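Local coordinates for envelopment polyprotein (PDB 7A56) that probably drives fusion of the viral envelope with host membranes during cell entry, as a class II fusion glycoprotein captured in its postfusion form, at residues A[91-94]-A[98-101]; A[29-34]-A[204-209]. All blocks are in the same frame, centred on the assembly; numbering follows the deposited sequence.

Contact 1 (A[91-94]-A[98-101])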
loop_
_atom_site.group_PDB
_atom_site.type_symbol
_atom_site.label_atom_id
_atom_site.label_comp_id
_atom_site.label_asym_id
_atom_site.label_seq_id
_atom_site.Cartn_x
_atom_site.Cartn_y
_atom_site.Cartn_z
ATOM N N ILE A 91 -35.129 -21.911 7.475
ATOM C CA ILE A 91 -36.453 -21.582 6.971
ATOM C C ILE A 91 -37.453 -22.435 7.742
ATOM O O ILE A 91 -37.329 -23.681 7.761
ATOM C CB ILE A 91 -36.576 -21.867 5.465
ATOM C CG1 ILE A 91 -35.317 -21.387 4.687
ATOM C CG2 ILE A 91 -37.852 -21.220 4.956
ATOM C CD1 ILE A 91 -35.108 -19.901 4.868
ATOM N N ALA A 92 -38.479 -21.771 8.288
ATOM C CA ALA A 92 -39.497 -22.440 9.090
ATOM C C ALA A 92 -40.891 -21.929 8.740
ATOM O O ALA A 92 -41.077 -20.777 8.329
ATOM C CB ALA A 92 -39.224 -22.218 10.591
ATOM N N MET A 93 -41.876 -22.808 8.911
ATOM C CA MET A 93 -43.278 -22.390 8.916
ATOM C C MET A 93 -43.500 -21.283 9.938
ATOM O O MET A 93 -42.849 -21.287 10.992
ATOM C CB MET A 93 -44.167 -23.583 9.247
ATOM C CG MET A 93 -44.116 -24.683 8.225
ATOM S SD MET A 93 -44.773 -24.158 6.622
ATOM C CE MET A 93 -46.545 -24.239 6.981
ATOM N N PRO A 94 -44.384 -20.321 9.659
ATOM C CA PRO A 94 -44.701 -19.273 10.645
ATOM C C PRO A 94 -45.216 -19.882 11.938
ATOM O O PRO A 94 -46.115 -20.727 11.922
ATOM C CB PRO A 94 -45.790 -18.449 9.952
ATOM C CG PRO A 94 -45.634 -18.751 8.526
ATOM C CD PRO A 94 -45.160 -20.148 8.422
ATOM N N SER A 98 -39.402 -26.253 11.531
ATOM C CA SER A 98 -38.316 -25.989 10.587
ATOM C C SER A 98 -38.492 -26.800 9.307
ATOM O O SER A 98 -38.908 -27.955 9.337
ATOM C CB SER A 98 -36.963 -26.321 11.231
ATOM O OG SER A 98 -36.562 -25.292 12.129
ATOM N N LEU A 99 -38.158 -26.195 8.174
ATOM C CA LEU A 99 -38.349 -26.817 6.871
ATOM C C LEU A 99 -37.010 -27.148 6.230
ATOM O O LEU A 99 -36.726 -28.322 5.960
ATOM C CB LEU A 99 -39.158 -25.889 5.952
ATOM C CG LEU A 99 -40.614 -25.549 6.315
ATOM C CD1 LEU A 99 -40.975 -24.206 5.741
ATOM C CD2 LEU A 99 -41.564 -26.605 5.767
ATOM N N PHE A 100 -36.170 -26.146 5.982
ATOM C CA PHE A 100 -34.865 -26.470 5.401
ATOM C C PHE A 100 -33.944 -25.293 5.632
ATOM O O PHE A 100 -34.344 -24.283 6.206
ATOM C CB PHE A 100 -34.945 -26.840 3.905
ATOM C CG PHE A 100 -35.493 -25.736 3.023
ATOM C CD1 PHE A 100 -36.859 -25.624 2.825
ATOM C CD2 PHE A 100 -34.638 -24.860 2.364
ATOM C CE1 PHE A 100 -37.388 -24.639 2.039
ATOM C CE2 PHE A 100 -35.155 -23.825 1.569
ATOM C CZ PHE A 100 -36.548 -23.735 1.395
ATOM N N SER A 101 -32.708 -25.409 5.131
ATOM C CA SER A 101 -31.706 -24.380 5.344
ATOM C C SER A 101 -31.164 -23.873 4.005
ATOM O O SER A 101 -31.123 -24.610 3.006
ATOM C CB SER A 101 -30.568 -24.904 6.208
ATOM O OG SER A 101 -29.748 -25.732 5.419
#
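One face of the Phe100 ring takes Ile91 CG1, which sits 4.2 Å from the ring centroid and only 20° off the normal, a CH-pi contact displaced toward the rim so that CE2 is the ring atom it meets most closely. Phe100 holds CG between its own backbone N and carbonyl carbon (chi1 61°), which stands the ring beside Ile91, both side chains pointing the same way from the sheet; Ile27 and Gln31 of helix 23-40 also touch the ring residue. Alongside this packing, Ile91 and Phe100 form an antiparallel hydrogen-bonded pair: Ile91 N donates to Phe100 O at 2.8 Å. The return is split. Ile91 O accepts from Leu99 N at 2.7 Å, in the carbonyl plane, and from Phe100 N at a longer 3.3 Å, with the donor tilted out of that plane. Two residues thus face one, a classic beta bulge, and the register slips so that Ala92 pairs with Ser98. The extra residue, Leu99, points toward the other strand, its CD1 3.6 Å from Met93 N, and Met93, bent at chi2 and chi3, lays SD 3.9 Å from Leu99 CD1. Shared acceptance by one carbonyl therefore keeps both amides of the bulge bonded near the turn of hairpin 86-92/98-134, while Met93, Leu99 and Phe100 pack on helix 23-40 and Ile91 on Phe345 and Tyr347.

Contact 2 (A[29-34]-A[204-209])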
loop_
_atom_site.group_PDB
_atom_site.type_symbol
_atom_site.label_atom_id
_atom_site.label_comp_id
_atom_site.label_asym_id
_atom_site.label_seq_id
_atom_site.Cartn_x
_atom_site.Cartn_y
_atom_site.Cartn_z
ATOM N N ALA A 29 -40.903 -28.718 -3.183
ATOM C CA ALA A 29 -41.411 -27.649 -4.035
ATOM C C ALA A 29 -40.665 -26.340 -3.805
ATOM O O ALA A 29 -40.336 -25.630 -4.758
ATOM C CB ALA A 29 -42.892 -27.448 -3.790
ATOM N N LEU A 30 -40.450 -25.978 -2.543
ATOM C CA LEU A 30 -39.801 -24.707 -2.272
ATOM C C LEU A 30 -38.354 -24.724 -2.766
ATOM O O LEU A 30 -37.883 -23.766 -3.400
ATOM C CB LEU A 30 -39.865 -24.380 -0.780
ATOM C CG LEU A 30 -41.264 -24.203 -0.215
ATOM C CD1 LEU A 30 -41.214 -24.327 1.288
ATOM C CD2 LEU A 30 -41.820 -22.848 -0.613
ATOM N N GLN A 31 -37.643 -25.827 -2.541
ATOM C CA GLN A 31 -36.256 -25.846 -2.994
ATOM C C GLN A 31 -36.178 -25.847 -4.523
ATOM O O GLN A 31 -35.267 -25.230 -5.112
ATOM C CB GLN A 31 -35.559 -27.063 -2.372
ATOM C CG GLN A 31 -35.350 -26.908 -0.863
ATOM C CD GLN A 31 -34.822 -28.179 -0.209
ATOM O OE1 GLN A 31 -35.229 -29.271 -0.563
ATOM N NE2 GLN A 31 -33.900 -28.036 0.736
ATOM N N SER A 32 -37.148 -26.495 -5.178
ATOM C CA SER A 32 -37.206 -26.488 -6.636
ATOM C C SER A 32 -37.451 -25.094 -7.169
ATOM O O SER A 32 -36.884 -24.701 -8.195
ATOM C CB SER A 32 -38.340 -27.395 -7.117
ATOM O OG SER A 32 -37.860 -28.607 -7.564
ATOM N N ASP A 33 -38.390 -24.383 -6.546
ATOM C CA ASP A 33 -38.670 -22.999 -6.918
ATOM C C ASP A 33 -37.426 -22.116 -6.796
ATOM O O ASP A 33 -37.138 -21.295 -7.683
ATOM C CB ASP A 33 -39.793 -22.467 -6.038
ATOM C CG ASP A 33 -41.167 -22.994 -6.457
ATOM O OD1 ASP A 33 -41.304 -23.621 -7.530
ATOM O OD2 ASP A 33 -42.101 -22.804 -5.680
ATOM N N ILE A 34 -36.724 -22.200 -5.657
ATOM C CA ILE A 34 -35.460 -21.462 -5.505
ATOM C C ILE A 34 -34.453 -21.848 -6.581
ATOM O O ILE A 34 -33.810 -20.983 -7.189
ATOM C CB ILE A 34 -34.868 -21.670 -4.102
ATOM C CG1 ILE A 34 -35.817 -21.096 -3.061
ATOM C CG2 ILE A 34 -33.441 -21.042 -4.039
ATOM C CD1 ILE A 34 -35.667 -21.675 -1.613
ATOM N N ILE A 204 -25.275 -19.845 -3.287
ATOM C CA ILE A 204 -26.432 -20.243 -2.477
ATOM C C ILE A 204 -26.351 -21.749 -2.327
ATOM O O ILE A 204 -26.488 -22.496 -3.307
ATOM C CB ILE A 204 -27.756 -19.849 -3.149
ATOM C CG1 ILE A 204 -27.782 -18.361 -3.484
ATOM C CG2 ILE A 204 -29.005 -20.189 -2.217
ATOM C CD1 ILE A 204 -27.682 -17.467 -2.260
ATOM N N THR A 205 -26.187 -22.224 -1.104
ATOM C CA THR A 205 -26.000 -23.652 -0.891
ATOM C C THR A 205 -27.255 -24.222 -0.224
ATOM O O THR A 205 -27.663 -23.781 0.867
ATOM C CB THR A 205 -24.735 -23.888 -0.075
ATOM O OG1 THR A 205 -23.611 -23.503 -0.889
ATOM C CG2 THR A 205 -24.562 -25.372 0.359
ATOM N N MET A 206 -27.915 -25.129 -0.931
ATOM C CA MET A 206 -29.050 -25.869 -0.410
ATOM C C MET A 206 -28.642 -27.336 -0.392
ATOM O O MET A 206 -27.524 -27.697 -0.789
ATOM C CB MET A 206 -30.316 -25.585 -1.233
ATOM C CG MET A 206 -30.918 -24.141 -0.968
ATOM S SD MET A 206 -32.561 -24.059 -1.761
ATOM C CE MET A 206 -31.930 -24.183 -3.485
ATOM N N ALA A 207 -29.507 -28.173 0.124
ATOM C CA ALA A 207 -29.164 -29.582 0.310
ATOM C C ALA A 207 -28.660 -30.219 -0.989
ATOM O O ALA A 207 -29.351 -30.219 -2.014
ATOM C CB ALA A 207 -30.386 -30.342 0.835
ATOM N N HIS A 208 -27.446 -30.739 -0.941
ATOM C CA HIS A 208 -26.801 -31.360 -2.096
ATOM C C HIS A 208 -26.900 -30.586 -3.415
ATOM O O HIS A 208 -26.784 -31.191 -4.494
ATOM C CB HIS A 208 -27.363 -32.765 -2.330
ATOM C CG HIS A 208 -27.267 -33.662 -1.134
ATOM N ND1 HIS A 208 -26.064 -34.151 -0.662
ATOM C CD2 HIS A 208 -28.228 -34.161 -0.316
ATOM C CE1 HIS A 208 -26.287 -34.908 0.400
ATOM N NE2 HIS A 208 -27.593 -34.936 0.625
ATOM N N GLU A 209 -27.135 -29.272 -3.373
ATOM C CA GLU A 209 -26.926 -28.508 -4.597
ATOM C C GLU A 209 -26.497 -27.092 -4.247
ATOM O O GLU A 209 -27.035 -26.478 -3.317
ATOM C CB GLU A 209 -28.190 -28.496 -5.479
ATOM C CG GLU A 209 -27.860 -28.157 -6.960
ATOM C CD GLU A 209 -28.946 -28.628 -7.962
ATOM O OE1 GLU A 209 -30.091 -28.908 -7.495
ATOM O OE2 GLU A 209 -28.621 -28.716 -9.205
HETATM O O HOH W 1 -31.827 -26.980 1.998
#
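Helix-on-sheet packing, apolar at its centre and bridged by water at its margin, brings Gln31 and Ile34 of helix 23-40 against Met206, at the end of strand 197-206. Met206 does most of the touching. Its chain runs extended from the strand and bends only at the last torsion (chi3 -66°), which carries the methyl to Ile34: CE lies 3.5 Å from Ile34 CG2, and the two side chains cross at a slant. The sulfur is shared between both branches of the isoleucine, with SD 3.9 Å from Ile34 CD1 and equally near CG2. One helical turn earlier, Gln31 slides past the methionine in the opposite direction, its CG 4.1 Å from Met206 SD. With the rest of its chain extended, Gln31 carries its amide beyond the thioether to the turn, where NE2 comes within 4.2 Å of Ala207 CB. No direct hydrogen bond joins the segments. Instead a water accepts from Ala207 N at 3.2 Å and, weakly, from Gln31 NE2, a loose bridge between the glutamine amide and the turn backbone. Ile226 continues the apolar patch, touching both Ile34 and Ile204. The strand end is shaped by a type II turn from Met206 to Glu209, in which Met206 N donates to Glu209 O at 2.9 Å and Glu209 N donates back to Met206 O. It is the two-residue connection of a tight beta hairpin, 197-206 with 209-214, with helix 23-40 packed over Met206 at the end of its first strand and Ala207 and His208 of the turn left exposed.

Helix 23-40 unites the two contacts. Phe100 of contact 1 also packs on Leu30 and Ile34 of segment 29-34, its CZ 3.8 Å from Ile34 CD1, while strands 98-134 and 197-206 are paired neighbours in the same sheet. Both contacts are partly buried: Ile91, Phe100, Ile34 and Met206 lie inside, whereas Ser98 and Ala207 mark the exposed borders. Their chemistry follows from what they join. Contact 1, between adjacent strands of one hairpin, is held by backbone hydrogen bonds and adds a CH-pi contact; contact 2, between elements distant in sequence, rests on side-chain packing round a thioether, with one weakly held water at the edge.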